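Uncharacterized protein UL16 (Human herpesvirus 5 strain ad169, PDB 2WY3) helps human cytomegalovirus escape immune attack by blocking the host receptor KLRK1 from its ligands ULBP1 and ULBP2 and sequestering such ligands inside the cell, which inhibits NK-cell activation. Local coordinates at residues K6-T11 / N42-E47; T17-I22 / D113-E118; G50-W55 / S60-W65; L88-R91 / T96-Y99. All coordinates share one frame; numbering follows the deposited sequence.

Interaction 1 of 4, residues K6-T11 / N42-E47; sequences KSSNST and NVTEDE. With NAG (2-acetamido-2-deoxy-beta-D-glucopyranose), chain I; NAG (2-acetamido-2-deoxy-beta-D-glucopyranose), chain K.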
loop_
_atom_site.group_PDB
_atom_site.type_symbol
_atom_site.label_atom_id
_atom_site.label_comp_id
_atom_site.label_asym_id
_atom_site.label_seq_id
_atom_site.Cartn_x
_atom_site.Cartn_y
_atom_site.Cartn_z
ATOM N N LYS B 6 -11.509 16.310 19.304
ATOM C CA LYS B 6 -12.288 17.079 20.275
ATOM C C LYS B 6 -13.414 16.243 20.888
ATOM O O LYS B 6 -13.716 16.376 22.069
ATOM C CB LYS B 6 -12.860 18.348 19.648
ATOM C CG LYS B 6 -11.806 19.395 19.299
ATOM C CD LYS B 6 -12.438 20.633 18.684
ATOM C CE LYS B 6 -11.409 21.742 18.512
ATOM N NZ LYS B 6 -10.741 22.062 19.807
ATOM N N SER B 7 -14.034 15.381 20.090
ATOM C CA SER B 7 -15.163 14.600 20.592
ATOM C C SER B 7 -14.719 13.580 21.639
ATOM O O SER B 7 -15.480 13.233 22.534
ATOM C CB SER B 7 -15.925 13.922 19.446
ATOM O OG SER B 7 -15.133 12.929 18.813
ATOM N N SER B 8 -13.477 13.118 21.529
ATOM C CA SER B 8 -12.929 12.136 22.466
ATOM C C SER B 8 -12.174 12.814 23.607
ATOM O O SER B 8 -11.526 12.148 24.423
ATOM C CB SER B 8 -11.974 11.180 21.743
ATOM O OG SER B 8 -12.584 10.575 20.612
ATOM N N ASN B 9 -12.244 14.138 23.653
ATOM C CA ASN B 9 -11.529 14.911 24.662
ATOM C C ASN B 9 -10.043 14.570 24.680
ATOM O O ASN B 9 -9.405 14.556 25.734
ATOM C CB ASN B 9 -12.140 14.696 26.049
ATOM C CG ASN B 9 -11.701 15.751 27.046
ATOM O OD1 ASN B 9 -11.324 16.861 26.668
ATOM N ND2 ASN B 9 -11.747 15.409 28.329
ATOM N N SER B 10 -9.493 14.282 23.506
ATOM C CA SER B 10 -8.083 13.956 23.406
ATOM C C SER B 10 -7.426 14.833 22.355
ATOM O O SER B 10 -7.227 14.418 21.216
ATOM C CB SER B 10 -7.895 12.481 23.065
ATOM O OG SER B 10 -6.525 12.167 22.949
ATOM N N THR B 11 -7.107 16.061 22.745
ATOM C CA THR B 11 -6.463 17.007 21.848
ATOM C C THR B 11 -5.071 17.313 22.374
ATOM O O THR B 11 -4.864 17.370 23.584
ATOM C CB THR B 11 -7.265 18.318 21.754
ATOM O OG1 THR B 11 -8.574 18.041 21.236
ATOM C CG2 THR B 11 -6.557 19.316 20.842
ATOM N N ASN B 42 -9.234 2.575 14.290
ATOM C CA ASN B 42 -10.361 3.278 14.905
ATOM C C ASN B 42 -10.239 4.804 14.930
ATOM O O ASN B 42 -10.479 5.452 15.951
ATOM C CB ASN B 42 -10.626 2.729 16.307
ATOM C CG ASN B 42 -11.288 1.359 16.280
ATOM O OD1 ASN B 42 -11.531 0.794 15.211
ATOM N ND2 ASN B 42 -11.590 0.823 17.457
ATOM N N VAL B 43 -9.877 5.367 13.786
ATOM C CA VAL B 43 -9.798 6.812 13.626
ATOM C C VAL B 43 -11.209 7.385 13.628
ATOM O O VAL B 43 -12.072 6.896 12.907
ATOM C CB VAL B 43 -9.091 7.179 12.308
ATOM C CG1 VAL B 43 -9.100 8.694 12.089
ATOM C CG2 VAL B 43 -7.656 6.654 12.329
ATOM N N THR B 44 -11.466 8.408 14.439
ATOM C CA THR B 44 -12.805 9.001 14.443
ATOM C C THR B 44 -12.916 10.108 13.406
ATOM O O THR B 44 -11.911 10.628 12.941
ATOM C CB THR B 44 -13.203 9.569 15.821
ATOM O OG1 THR B 44 -12.284 10.600 16.196
ATOM C CG2 THR B 44 -13.189 8.474 16.873
ATOM N N GLU B 45 -14.149 10.480 13.065
ATOM C CA GLU B 45 -14.381 11.477 12.026
ATOM C C GLU B 45 -13.637 12.783 12.264
ATOM O O GLU B 45 -13.114 13.377 11.328
ATOM C CB GLU B 45 -15.880 11.764 11.877
ATOM C CG GLU B 45 -16.618 10.784 10.995
ATOM C CD GLU B 45 -18.051 11.215 10.745
ATOM O OE1 GLU B 45 -18.277 12.428 10.537
ATOM O OE2 GLU B 45 -18.946 10.345 10.757
ATOM N N ASP B 46 -13.590 13.237 13.513
ATOM C CA ASP B 46 -12.985 14.534 13.798
ATOM C C ASP B 46 -11.507 14.446 14.174
ATOM O O ASP B 46 -10.875 15.458 14.440
ATOM C CB ASP B 46 -13.780 15.280 14.879
ATOM C CG ASP B 46 -13.539 14.728 16.282
ATOM O OD1 ASP B 46 -12.872 13.678 16.430
ATOM O OD2 ASP B 46 -14.020 15.356 17.247
ATOM N N GLU B 47 -10.947 13.240 14.170
ATOM C CA GLU B 47 -9.573 13.077 14.632
ATOM C C GLU B 47 -8.538 13.580 13.629
ATOM O O GLU B 47 -8.517 13.161 12.464
ATOM C CB GLU B 47 -9.269 11.622 15.000
ATOM C CG GLU B 47 -7.904 11.477 15.688
ATOM C CD GLU B 47 -7.602 10.051 16.114
ATOM O OE1 GLU B 47 -8.454 9.173 15.875
ATOM O OE2 GLU B 47 -6.508 9.816 16.680
HETATM C C1 NAG I . -12.204 -0.458 17.229
HETATM C C2 NAG I . -11.393 -1.350 18.162
HETATM C C3 NAG I . -12.007 -2.735 18.317
HETATM C C4 NAG I . -13.503 -2.636 18.576
HETATM C C5 NAG I . -14.164 -1.759 17.521
HETATM C C6 NAG I . -15.663 -1.639 17.773
HETATM C C7 NAG I . -8.979 -1.175 18.350
HETATM C C8 NAG I . -7.691 -1.810 17.916
HETATM N N2 NAG I . -10.054 -1.484 17.631
HETATM O O3 NAG I . -11.384 -3.410 19.387
HETATM O O4 NAG I . -14.077 -3.924 18.540
HETATM O O5 NAG I . -13.585 -0.469 17.525
HETATM O O6 NAG I . -15.876 -0.884 18.946
HETATM O O7 NAG I . -9.013 -0.414 19.316
HETATM C C1 NAG K . -16.820 14.264 7.460
HETATM C C2 NAG K . -17.741 15.210 8.235
HETATM C C3 NAG K . -19.195 14.996 7.841
HETATM C C4 NAG K . -19.320 15.160 6.338
HETATM C C5 NAG K . -18.385 14.183 5.634
HETATM C C6 NAG K . -18.450 14.379 4.125
HETATM C C7 NAG K . -17.087 16.019 10.424
HETATM C C8 NAG K . -17.159 15.822 11.908
HETATM N N2 NAG K . -17.586 15.044 9.668
HETATM O O3 NAG K . -20.028 15.928 8.491
HETATM O O4 NAG K . -20.654 14.918 5.952
HETATM O O5 NAG K . -17.045 14.342 6.063
HETATM O O6 NAG K . -17.793 13.305 3.492
HETATM O O7 NAG K . -16.582 17.039 9.956
HETATM O O HOH W 1 -10.872 17.277 16.588
HETATM O O HOH W 2 -15.564 12.365 15.597
HETATM O O HOH W 3 -10.312 9.584 18.187
#
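Ser-7 and Asp-46 both carry their side chains in the position flanked by the backbone N and the carbonyl carbon, with chi1 67° for OG of Ser-7 and 76° for CG of Asp-46, and this brings hydroxyl and carboxylate together. The contact docks two type I beta turns, Lys-6 to Asn-9 and Thr-44 to Glu-47. The first turn belongs to a small hairpin with a G1 bulge, where Asn-9 and Ser-10 both face Ser-5. Ser-7 is the second residue of its turn, and its amide, not used by the 3.1 Å bond from Asn-9 N to Lys-6 O that closes the turn, is given to the carboxylate. Ser-7 N reaches Asp-46 OD2 at 2.8 Å and 152°, meeting the syn lone pair. Ser-7 OG lies 3.1 Å from the same OD2 and is also hydrogen-bonded to Ser-5 OG, which bonds Asp-46 OD1 as well. The carboxylate is thus gripped by serines of the opposing turn and of its flank. This is a surface contact, and water completes it: one molecule accepts from Lys-6 N at 3.0 Å and donates to Asp-46 O at 2.8 Å. The loop carries one N-acetylglucosamine, its C1 bonded covalently to Asn-42 ND2, and Glu-45 OE1 accepts a hydrogen bond from N2 of a second, attached outside this loop, at 2.8 Å.

Interaction 2 of 4, residues T17-I22 / D113-E118; sequences TELASI and DCLRCE. With NAG (2-acetamido-2-deoxy-beta-D-glucopyranose), chain H.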
loop_
_atom_site.group_PDB
_atom_site.type_symbol
_atom_site.label_atom_id
_atom_site.label_comp_id
_atom_site.label_asym_id
_atom_site.label_seq_id
_atom_site.Cartn_x
_atom_site.Cartn_y
_atom_site.Cartn_z
ATOM N N THR B 17 9.657 20.424 18.828
ATOM C CA THR B 17 10.905 20.312 19.576
ATOM C C THR B 17 10.898 19.104 20.522
ATOM O O THR B 17 11.950 18.638 20.952
ATOM C CB THR B 17 11.184 21.599 20.377
ATOM O OG1 THR B 17 11.069 22.729 19.503
ATOM C CG2 THR B 17 12.580 21.570 20.978
ATOM N N GLU B 18 9.712 18.593 20.839
ATOM C CA GLU B 18 9.610 17.474 21.765
ATOM C C GLU B 18 9.641 16.126 21.044
ATOM O O GLU B 18 9.808 15.088 21.680
ATOM C CB GLU B 18 8.324 17.564 22.589
ATOM C CG GLU B 18 8.294 18.721 23.568
ATOM C CD GLU B 18 6.938 18.882 24.221
ATOM O OE1 GLU B 18 6.027 18.089 23.895
ATOM O OE2 GLU B 18 6.783 19.800 25.056
ATOM N N LEU B 19 9.486 16.143 19.724
ATOM C CA LEU B 19 9.331 14.882 18.988
ATOM C C LEU B 19 10.549 13.966 19.087
ATOM O O LEU B 19 10.403 12.749 19.187
ATOM C CB LEU B 19 8.996 15.133 17.512
ATOM C CG LEU B 19 7.644 15.789 17.240
ATOM C CD1 LEU B 19 7.476 16.034 15.744
ATOM C CD2 LEU B 19 6.519 14.927 17.779
ATOM N N ALA B 20 11.750 14.537 19.037
ATOM C CA ALA B 20 12.957 13.713 19.047
ATOM C C ALA B 20 13.008 12.750 20.238
ATOM O O ALA B 20 13.423 11.600 20.090
ATOM C CB ALA B 20 14.214 14.580 19.004
ATOM N N SER B 21 12.583 13.227 21.407
ATOM C CA SER B 21 12.662 12.447 22.644
ATOM C C SER B 21 11.511 11.458 22.884
ATOM O O SER B 21 11.566 10.647 23.811
ATOM C CB SER B 21 12.815 13.381 23.855
ATOM O OG SER B 21 11.642 14.163 24.043
ATOM N N ILE B 22 10.475 11.516 22.059
ATOM C CA ILE B 22 9.355 10.593 22.211
ATOM C C ILE B 22 9.751 9.201 21.717
ATOM O O ILE B 22 10.370 9.073 20.666
ATOM C CB ILE B 22 8.120 11.102 21.424
ATOM C CG1 ILE B 22 7.591 12.384 22.080
ATOM C CG2 ILE B 22 7.024 10.022 21.355
ATOM C CD1 ILE B 22 6.474 13.062 21.296
ATOM N N ASP B 113 7.829 11.111 11.278
ATOM C CA ASP B 113 7.159 10.640 12.493
ATOM C C ASP B 113 5.649 10.648 12.273
ATOM O O ASP B 113 5.060 11.712 12.080
ATOM C CB ASP B 113 7.493 11.549 13.689
ATOM C CG ASP B 113 8.940 11.405 14.157
ATOM O OD1 ASP B 113 9.456 10.274 14.156
ATOM O OD2 ASP B 113 9.570 12.417 14.527
ATOM N N CYS B 114 5.026 9.474 12.309
ATOM C CA CYS B 114 3.566 9.392 12.216
ATOM C C CYS B 114 2.969 9.635 13.582
ATOM O O CYS B 114 3.259 8.908 14.533
ATOM C CB CYS B 114 3.131 8.036 11.691
ATOM S SG CYS B 114 3.599 7.883 9.937
ATOM N N LEU B 115 2.116 10.656 13.666
ATOM C CA LEU B 115 1.707 11.229 14.935
ATOM C C LEU B 115 0.291 10.849 15.277
ATOM O O LEU B 115 -0.537 10.690 14.386
ATOM C CB LEU B 115 1.741 12.762 14.851
ATOM C CG LEU B 115 3.058 13.411 14.419
ATOM C CD1 LEU B 115 2.909 14.938 14.458
ATOM C CD2 LEU B 115 4.184 12.952 15.325
ATOM N N ARG B 116 0.026 10.726 16.572
ATOM C CA ARG B 116 -1.336 10.577 17.088
ATOM C C ARG B 116 -1.408 11.122 18.498
ATOM O O ARG B 116 -0.469 10.977 19.274
ATOM C CB ARG B 116 -1.766 9.107 17.125
ATOM C CG ARG B 116 -3.292 8.937 17.193
ATOM C CD ARG B 116 -3.730 7.484 17.031
ATOM N NE ARG B 116 -5.175 7.438 16.762
ATOM C CZ ARG B 116 -5.841 6.346 16.414
ATOM N NH1 ARG B 116 -5.204 5.184 16.295
ATOM N NH2 ARG B 116 -7.144 6.417 16.190
ATOM N N CYS B 117 -2.558 11.680 18.846
ATOM C CA CYS B 117 -2.789 12.170 20.198
ATOM C C CYS B 117 -3.488 11.099 21.033
ATOM O O CYS B 117 -4.518 10.573 20.628
ATOM C CB CYS B 117 -3.642 13.436 20.138
ATOM S SG CYS B 117 -3.887 14.250 21.722
ATOM N N GLU B 118 -2.926 10.774 22.191
ATOM C CA GLU B 118 -3.567 9.822 23.086
ATOM C C GLU B 118 -3.572 10.413 24.493
ATOM O O GLU B 118 -2.538 10.864 24.990
ATOM C CB GLU B 118 -2.846 8.473 23.066
ATOM C CG GLU B 118 -3.386 7.493 24.109
ATOM C CD GLU B 118 -2.470 6.302 24.355
ATOM O OE1 GLU B 118 -1.586 6.030 23.513
ATOM O OE2 GLU B 118 -2.637 5.632 25.397
HETATM C C1 NAG H . 8.439 22.977 23.078
HETATM C C2 NAG H . 8.119 24.136 24.024
HETATM C C3 NAG H . 9.367 24.676 24.712
HETATM C C4 NAG H . 10.189 23.547 25.309
HETATM C C5 NAG H . 10.446 22.444 24.292
HETATM C C6 NAG H . 11.102 21.255 24.981
HETATM C C7 NAG H . 6.220 25.583 23.612
HETATM C C8 NAG H . 5.611 26.666 22.771
HETATM N N2 NAG H . 7.458 25.205 23.299
HETATM O O3 NAG H . 8.989 25.562 25.742
HETATM O O4 NAG H . 11.423 24.063 25.762
HETATM O O5 NAG H . 9.243 21.994 23.701
HETATM O O6 NAG H . 10.196 20.728 25.930
HETATM O O7 NAG H . 5.585 25.085 24.541
#
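Leu-19 carries this contact, dropping from a loop onto Asp-113 and Leu-115 of strand 110-118 in the larger sheet of an immunoglobulin-like beta sandwich. Residues 17 to 21 have helical backbone angles without a regular helical bond pattern, and the turn they make directs the Leu-19 side chain inward. Its CG lies anti to the carbonyl carbon, beside the backbone N (chi1 -66°), and from there the CD2 methyl of Leu-19 meets the CD2 methyl of Leu-115 at 3.9 Å. The two side chains cross at about a right angle and touch through one methyl each; the two segments bury 115 Å² in all, both sides summed. Leu-19 also rests on Ala-52 of the adjacent strand, which widens its apolar seat. Asp-113 approaches the base of the side chain: its OD2 lies 4.1 Å from Leu-19 CB, a van der Waals approach to an aliphatic carbon. The charge of this buried carboxylate is answered by salt bridges, OD2 with Arg-111 and OD1 with Arg-127, which would hold it in place beside the leucine. Cys-114, between the two contacting residues, forms a disulfide with Cys-38 of strand 34-41 and ties this strand to the second sheet of the sandwich. The loop has its own bracing. Ser-21 OG donates to Glu-18 O at 3.1 Å, tilted 28° from the carbonyl plane, and Ile-22 N donates to Leu-19 O, also at 3.1 Å.

Interaction 3 of 4, residues G50-W55 / S60-W65; sequences GVAFTW and SVVDLW. With NAG (2-acetamido-2-deoxy-beta-D-glucopyranose), chain J.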
loop_
_atom_site.group_PDB
_atom_site.type_symbol
_atom_site.label_atom_id
_atom_site.label_comp_id
_atom_site.label_asym_id
_atom_site.label_seq_id
_atom_site.Cartn_x
_atom_site.Cartn_y
_atom_site.Cartn_z
ATOM N N GLY B 50 -1.399 12.827 11.464
ATOM C CA GLY B 50 -0.501 13.380 10.468
ATOM C C GLY B 50 0.922 12.907 10.577
ATOM O O GLY B 50 1.247 12.038 11.397
ATOM N N VAL B 51 1.783 13.526 9.778
ATOM C CA VAL B 51 3.169 13.093 9.665
ATOM C C VAL B 51 4.091 14.309 9.734
ATOM O O VAL B 51 3.914 15.265 8.984
ATOM C CB VAL B 51 3.423 12.366 8.328
ATOM C CG1 VAL B 51 4.838 11.837 8.281
ATOM C CG2 VAL B 51 2.419 11.219 8.136
ATOM N N ALA B 52 5.057 14.260 10.649
ATOM C CA ALA B 52 6.072 15.301 10.765
ATOM C C ALA B 52 7.344 14.862 10.054
ATOM O O ALA B 52 7.751 13.705 10.165
ATOM C CB ALA B 52 6.374 15.575 12.250
ATOM N N PHE B 53 7.972 15.790 9.336
ATOM C CA PHE B 53 9.237 15.528 8.655
ATOM C C PHE B 53 10.332 16.447 9.197
ATOM O O PHE B 53 10.256 17.676 9.042
ATOM C CB PHE B 53 9.095 15.754 7.138
ATOM C CG PHE B 53 10.422 15.837 6.409
ATOM C CD1 PHE B 53 11.387 14.861 6.582
ATOM C CD2 PHE B 53 10.697 16.900 5.557
ATOM C CE1 PHE B 53 12.614 14.930 5.924
ATOM C CE2 PHE B 53 11.918 16.978 4.885
ATOM C CZ PHE B 53 12.881 15.995 5.073
ATOM N N THR B 54 11.350 15.862 9.816
ATOM C CA THR B 54 12.472 16.654 10.340
ATOM C C THR B 54 13.678 16.431 9.425
ATOM O O THR B 54 14.125 15.304 9.251
ATOM C CB THR B 54 12.810 16.222 11.798
ATOM O OG1 THR B 54 11.671 16.441 12.653
ATOM C CG2 THR B 54 14.000 17.008 12.336
ATOM N N TRP B 55 14.209 17.500 8.834
ATOM C CA TRP B 55 15.298 17.380 7.855
ATOM C C TRP B 55 16.569 16.812 8.492
ATOM O O TRP B 55 16.946 17.220 9.586
ATOM C CB TRP B 55 15.612 18.772 7.292
ATOM C CG TRP B 55 16.500 18.769 6.094
ATOM C CD1 TRP B 55 16.584 17.807 5.117
ATOM C CD2 TRP B 55 17.407 19.806 5.722
ATOM N NE1 TRP B 55 17.507 18.197 4.150
ATOM C CE2 TRP B 55 18.024 19.417 4.509
ATOM C CE3 TRP B 55 17.750 21.038 6.291
ATOM C CZ2 TRP B 55 18.976 20.217 3.865
ATOM C CZ3 TRP B 55 18.704 21.825 5.653
ATOM C CH2 TRP B 55 19.299 21.413 4.449
ATOM N N SER B 60 16.037 21.537 13.449
ATOM C CA SER B 60 15.059 22.597 13.690
ATOM C C SER B 60 14.107 22.813 12.518
ATOM O O SER B 60 13.114 23.525 12.643
ATOM C CB SER B 60 15.771 23.919 14.018
ATOM O OG SER B 60 16.553 23.771 15.184
ATOM N N VAL B 61 14.418 22.215 11.375
ATOM C CA VAL B 61 13.599 22.399 10.178
ATOM C C VAL B 61 12.606 21.244 10.048
ATOM O O VAL B 61 12.986 20.122 9.721
ATOM C CB VAL B 61 14.482 22.498 8.923
ATOM C CG1 VAL B 61 13.640 22.577 7.634
ATOM C CG2 VAL B 61 15.429 23.696 9.056
ATOM N N VAL B 62 11.334 21.529 10.312
ATOM C CA VAL B 62 10.320 20.472 10.413
ATOM C C VAL B 62 9.088 20.832 9.606
ATOM O O VAL B 62 8.544 21.929 9.750
ATOM C CB VAL B 62 9.902 20.238 11.886
ATOM C CG1 VAL B 62 8.918 19.069 11.993
ATOM C CG2 VAL B 62 11.123 19.960 12.747
ATOM N N ASP B 63 8.652 19.910 8.754
ATOM C CA ASP B 63 7.456 20.089 7.951
ATOM C C ASP B 63 6.367 19.159 8.485
ATOM O O ASP B 63 6.627 18.299 9.322
ATOM C CB ASP B 63 7.749 19.773 6.484
ATOM C CG ASP B 63 6.816 20.521 5.525
ATOM O OD1 ASP B 63 5.879 21.202 5.999
ATOM O OD2 ASP B 63 7.035 20.440 4.299
ATOM N N LEU B 64 5.149 19.334 7.999
ATOM C CA LEU B 64 4.024 18.606 8.564
ATOM C C LEU B 64 2.919 18.484 7.538
ATOM O O LEU B 64 2.616 19.446 6.845
ATOM C CB LEU B 64 3.486 19.397 9.766
ATOM C CG LEU B 64 2.301 18.812 10.537
ATOM C CD1 LEU B 64 2.742 17.577 11.324
ATOM C CD2 LEU B 64 1.700 19.870 11.481
ATOM N N TRP B 65 2.309 17.309 7.437
ATOM C CA TRP B 65 1.033 17.209 6.744
ATOM C C TRP B 65 -0.000 16.569 7.654
ATOM O O TRP B 65 0.354 15.760 8.512
ATOM C CB TRP B 65 1.148 16.518 5.369
ATOM C CG TRP B 65 1.305 14.996 5.282
ATOM C CD1 TRP B 65 2.476 14.291 5.220
ATOM C CD2 TRP B 65 0.245 14.028 5.124
ATOM N NE1 TRP B 65 2.207 12.937 5.065
ATOM C CE2 TRP B 65 0.850 12.755 5.005
ATOM C CE3 TRP B 65 -1.155 14.118 5.077
ATOM C CZ2 TRP B 65 0.101 11.573 4.854
ATOM C CZ3 TRP B 65 -1.903 12.942 4.934
ATOM C CH2 TRP B 65 -1.267 11.686 4.827
HETATM C C1 NAG J . 18.758 25.345 11.439
HETATM C C2 NAG J . 19.771 26.446 11.125
HETATM C C3 NAG J . 19.539 27.648 12.033
HETATM C C4 NAG J . 18.080 28.076 11.985
HETATM C C5 NAG J . 17.177 26.884 12.282
HETATM C C6 NAG J . 15.699 27.261 12.232
HETATM C C7 NAG J . 21.886 25.568 10.274
HETATM C C8 NAG J . 23.308 25.234 10.612
HETATM N N2 NAG J . 21.130 25.968 11.296
HETATM O O3 NAG J . 20.371 28.715 11.643
HETATM O O4 NAG J . 17.854 29.067 12.958
HETATM O O5 NAG J . 17.437 25.839 11.366
HETATM O O6 NAG J . 15.342 27.614 10.914
HETATM O O7 NAG J . 21.474 25.454 9.108
HETATM O O HOH W 4 11.942 19.455 7.216
#
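The contact belongs to a beta hairpin of strands 49-55 and 62-68 in the larger sheet of the immunoglobulin-like sandwich; its short segments run antiparallel at 162°. Val-51 with Trp-65 and Phe-53 with Asp-63 are hydrogen-bonded pairs, while Ala-52 with Leu-64 and Thr-54 with Val-62 are non-hydrogen-bonded. Phe-53 N to Asp-63 O is 2.8 Å long, yet the donor stands 42° above the carbonyl plane. Beyond the last pair, Trp-55 N still donates to Val-61 O at 3.0 Å, and a water donates to both Phe-53 O and Val-61 O. The side chains alternate. On the Val-51, Phe-53 side, Trp-65 CG sits between the backbone N and the carbonyl carbon (chi1 76°), and the indole lies alongside Val-51, pointing the same way, Trp-65 NE1 and Val-51 CG2 being 3.5 Å apart in an oblique approach; NE1 itself is bonded to Thr-100 OG1. Phe-53 turns its ring edge to Asp-63, CD2 to CB 4.2 Å, while Tyr-112 stacks on the ring and Arg-102 makes a cation-pi contact. Asp-63 OD1 takes the amide of Leu-64 at 2.8 Å, from above the carboxylate plane, and OD2 is bonded to Ser-77. On the other side Thr-54 OG1 lies 3.6 Å from Val-62 CG2. The ladder thus fixes the register through backbone bonds, while the Val-51 side supplies large apolar surface to the neighbouring sheet and the indole and carboxylate keep polar partners.

Interaction 4 of 4, residues L88-R91 / T96-Y99; sequences LKMR and TKLY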
loop_
_atom_site.group_PDB
_atom_site.type_symbol
_atom_site.label_atom_id
_atom_site.label_comp_id
_atom_site.label_asym_id
_atom_site.label_seq_id
_atom_site.Cartn_x
_atom_site.Cartn_y
_atom_site.Cartn_z
ATOM N N LEU B 88 -5.896 6.504 3.260
ATOM C CA LEU B 88 -6.966 5.683 2.702
ATOM C C LEU B 88 -7.506 4.756 3.778
ATOM O O LEU B 88 -6.786 4.360 4.681
ATOM C CB LEU B 88 -6.484 4.891 1.489
ATOM C CG LEU B 88 -5.422 3.802 1.594
ATOM C CD1 LEU B 88 -5.904 2.609 2.410
ATOM C CD2 LEU B 88 -5.085 3.357 0.178
ATOM N N LYS B 89 -8.782 4.420 3.681
ATOM C CA LYS B 89 -9.387 3.519 4.650
ATOM C C LYS B 89 -9.501 2.122 4.061
ATOM O O LYS B 89 -9.967 1.953 2.936
ATOM C CB LYS B 89 -10.781 4.010 5.045
ATOM C CG LYS B 89 -10.773 5.149 6.049
ATOM C CD LYS B 89 -12.180 5.470 6.536
ATOM C CE LYS B 89 -13.052 5.987 5.404
ATOM N NZ LYS B 89 -14.394 6.418 5.888
ATOM N N MET B 90 -9.094 1.118 4.825
ATOM C CA MET B 90 -9.239 -0.260 4.366
ATOM C C MET B 90 -10.693 -0.684 4.480
ATOM O O MET B 90 -11.429 -0.145 5.303
ATOM C CB MET B 90 -8.354 -1.191 5.194
ATOM C CG MET B 90 -6.873 -0.959 4.947
ATOM S SD MET B 90 -5.814 -2.079 5.891
ATOM C CE MET B 90 -6.036 -3.641 5.027
ATOM N N ARG B 91 -11.095 -1.662 3.671
ATOM C CA ARG B 91 -12.473 -2.134 3.695
ATOM C C ARG B 91 -12.676 -3.345 4.609
ATOM O O ARG B 91 -13.742 -3.512 5.201
ATOM C CB ARG B 91 -12.955 -2.450 2.272
ATOM C CG ARG B 91 -13.058 -1.231 1.371
ATOM C CD ARG B 91 -13.668 -1.599 0.023
ATOM N NE ARG B 91 -14.979 -2.228 0.167
ATOM C CZ ARG B 91 -16.136 -1.579 0.079
ATOM N NH1 ARG B 91 -16.153 -0.273 -0.156
ATOM N NH2 ARG B 91 -17.278 -2.236 0.224
ATOM N N THR B 96 -7.162 3.071 9.042
ATOM C CA THR B 96 -6.799 4.126 8.111
ATOM C C THR B 96 -5.282 4.100 7.970
ATOM O O THR B 96 -4.579 4.036 8.962
ATOM C CB THR B 96 -7.206 5.505 8.660
ATOM O OG1 THR B 96 -8.627 5.542 8.845
ATOM C CG2 THR B 96 -6.791 6.604 7.694
ATOM N N LYS B 97 -4.777 4.130 6.742
ATOM C CA LYS B 97 -3.333 4.210 6.551
ATOM C C LYS B 97 -2.973 5.578 6.004
ATOM O O LYS B 97 -3.660 6.098 5.119
ATOM C CB LYS B 97 -2.872 3.141 5.566
ATOM C CG LYS B 97 -2.847 1.738 6.151
ATOM C CD LYS B 97 -2.598 0.712 5.055
ATOM C CE LYS B 97 -2.382 -0.675 5.634
ATOM N NZ LYS B 97 -2.371 -1.693 4.551
ATOM N N LEU B 98 -1.903 6.165 6.533
ATOM C CA LEU B 98 -1.362 7.388 5.956
ATOM C C LEU B 98 -0.139 7.018 5.118
ATOM O O LEU B 98 0.806 6.404 5.624
ATOM C CB LEU B 98 -0.954 8.374 7.057
ATOM C CG LEU B 98 -2.056 8.965 7.940
ATOM C CD1 LEU B 98 -1.520 10.153 8.726
ATOM C CD2 LEU B 98 -3.259 9.383 7.098
ATOM N N TYR B 99 -0.153 7.401 3.846
ATOM C CA TYR B 99 0.945 7.101 2.931
ATOM C C TYR B 99 1.756 8.340 2.650
ATOM O O TYR B 99 1.206 9.361 2.243
ATOM C CB TYR B 99 0.401 6.602 1.585
ATOM C CG TYR B 99 -0.130 5.201 1.610
ATOM C CD1 TYR B 99 0.609 4.152 1.070
ATOM C CD2 TYR B 99 -1.373 4.917 2.169
ATOM C CE1 TYR B 99 0.126 2.859 1.079
ATOM C CE2 TYR B 99 -1.862 3.617 2.188
ATOM C CZ TYR B 99 -1.101 2.595 1.639
ATOM O OH TYR B 99 -1.566 1.303 1.657
#
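Leu-88 brings its branch point against CE2 of Tyr-99: CG is 3.6 Å from CE2 of the ring and CD2 is 3.8 Å from that same carbon, the approach being oblique to the ring plane. Leu-88 CG lies between the backbone N and the carbonyl carbon (chi1 65°), which turns the side chain toward the opposite strand and lets it reach a residue two places beyond its own partner. Beside it, Met-90 and Lys-97 meet at an angle. The lysine chain is fully extended, and the thioether SD of Met-90 lies 3.7 Å from both CE and NZ of Lys-97, so the end of the lysine passes the sulfur. Leu-88, Lys-97 and Tyr-99 lie on the beta hairpin of strands 82-89 and 95-102, Met-90 just past the end of the first, in the smaller three-stranded sheet of the sandwich, where 82-89 is an outermost strand within the chain. Leu-88 and Lys-97 form a hydrogen-bonded pair: Leu-88 N to Lys-97 O and Lys-97 N to Leu-88 O both measure 2.9 Å, at 152° and 166°. The Leu-88 and Tyr-99 side chains pack on apolar side chains of another protein chain, and Tyr-99 OH bonds an acidic side chain there, consistent with a ligand-facing surface. Lys-89 and Thr-96, a non-hydrogen-bonded pair, lie on the other face. There Lys-89 CG passes Thr-96 OG1 at 3.5 Å, while the amino group of Lys-89 goes on to a salt bridge with Asp-70.

Interactions 2 and 3 are buried and share the larger sheet: strands 110-118 and 49-55 are neighbours, joined by a probable hydrogen bond from Leu-115 N to Gly-50 O, 2.8 Å. Interaction 4, partly buried, lies in the smaller sheet, about 20 Å between centres from both, yet its Leu-98 packs on Trp-65 and Val-51 of interaction 3 across the sandwich. Interaction 1 is the surface contact, linked to interaction 2 by the salt bridge of Glu-47 OE2 with Arg-116 NE. Chemistry follows place: serine, carboxylate and water in interaction 1, leucine methyls beside a buried, salt-bridged carboxylate in interaction 2, and backbone ladders in interactions 3 and 4, of which the latter also touches another protein chain.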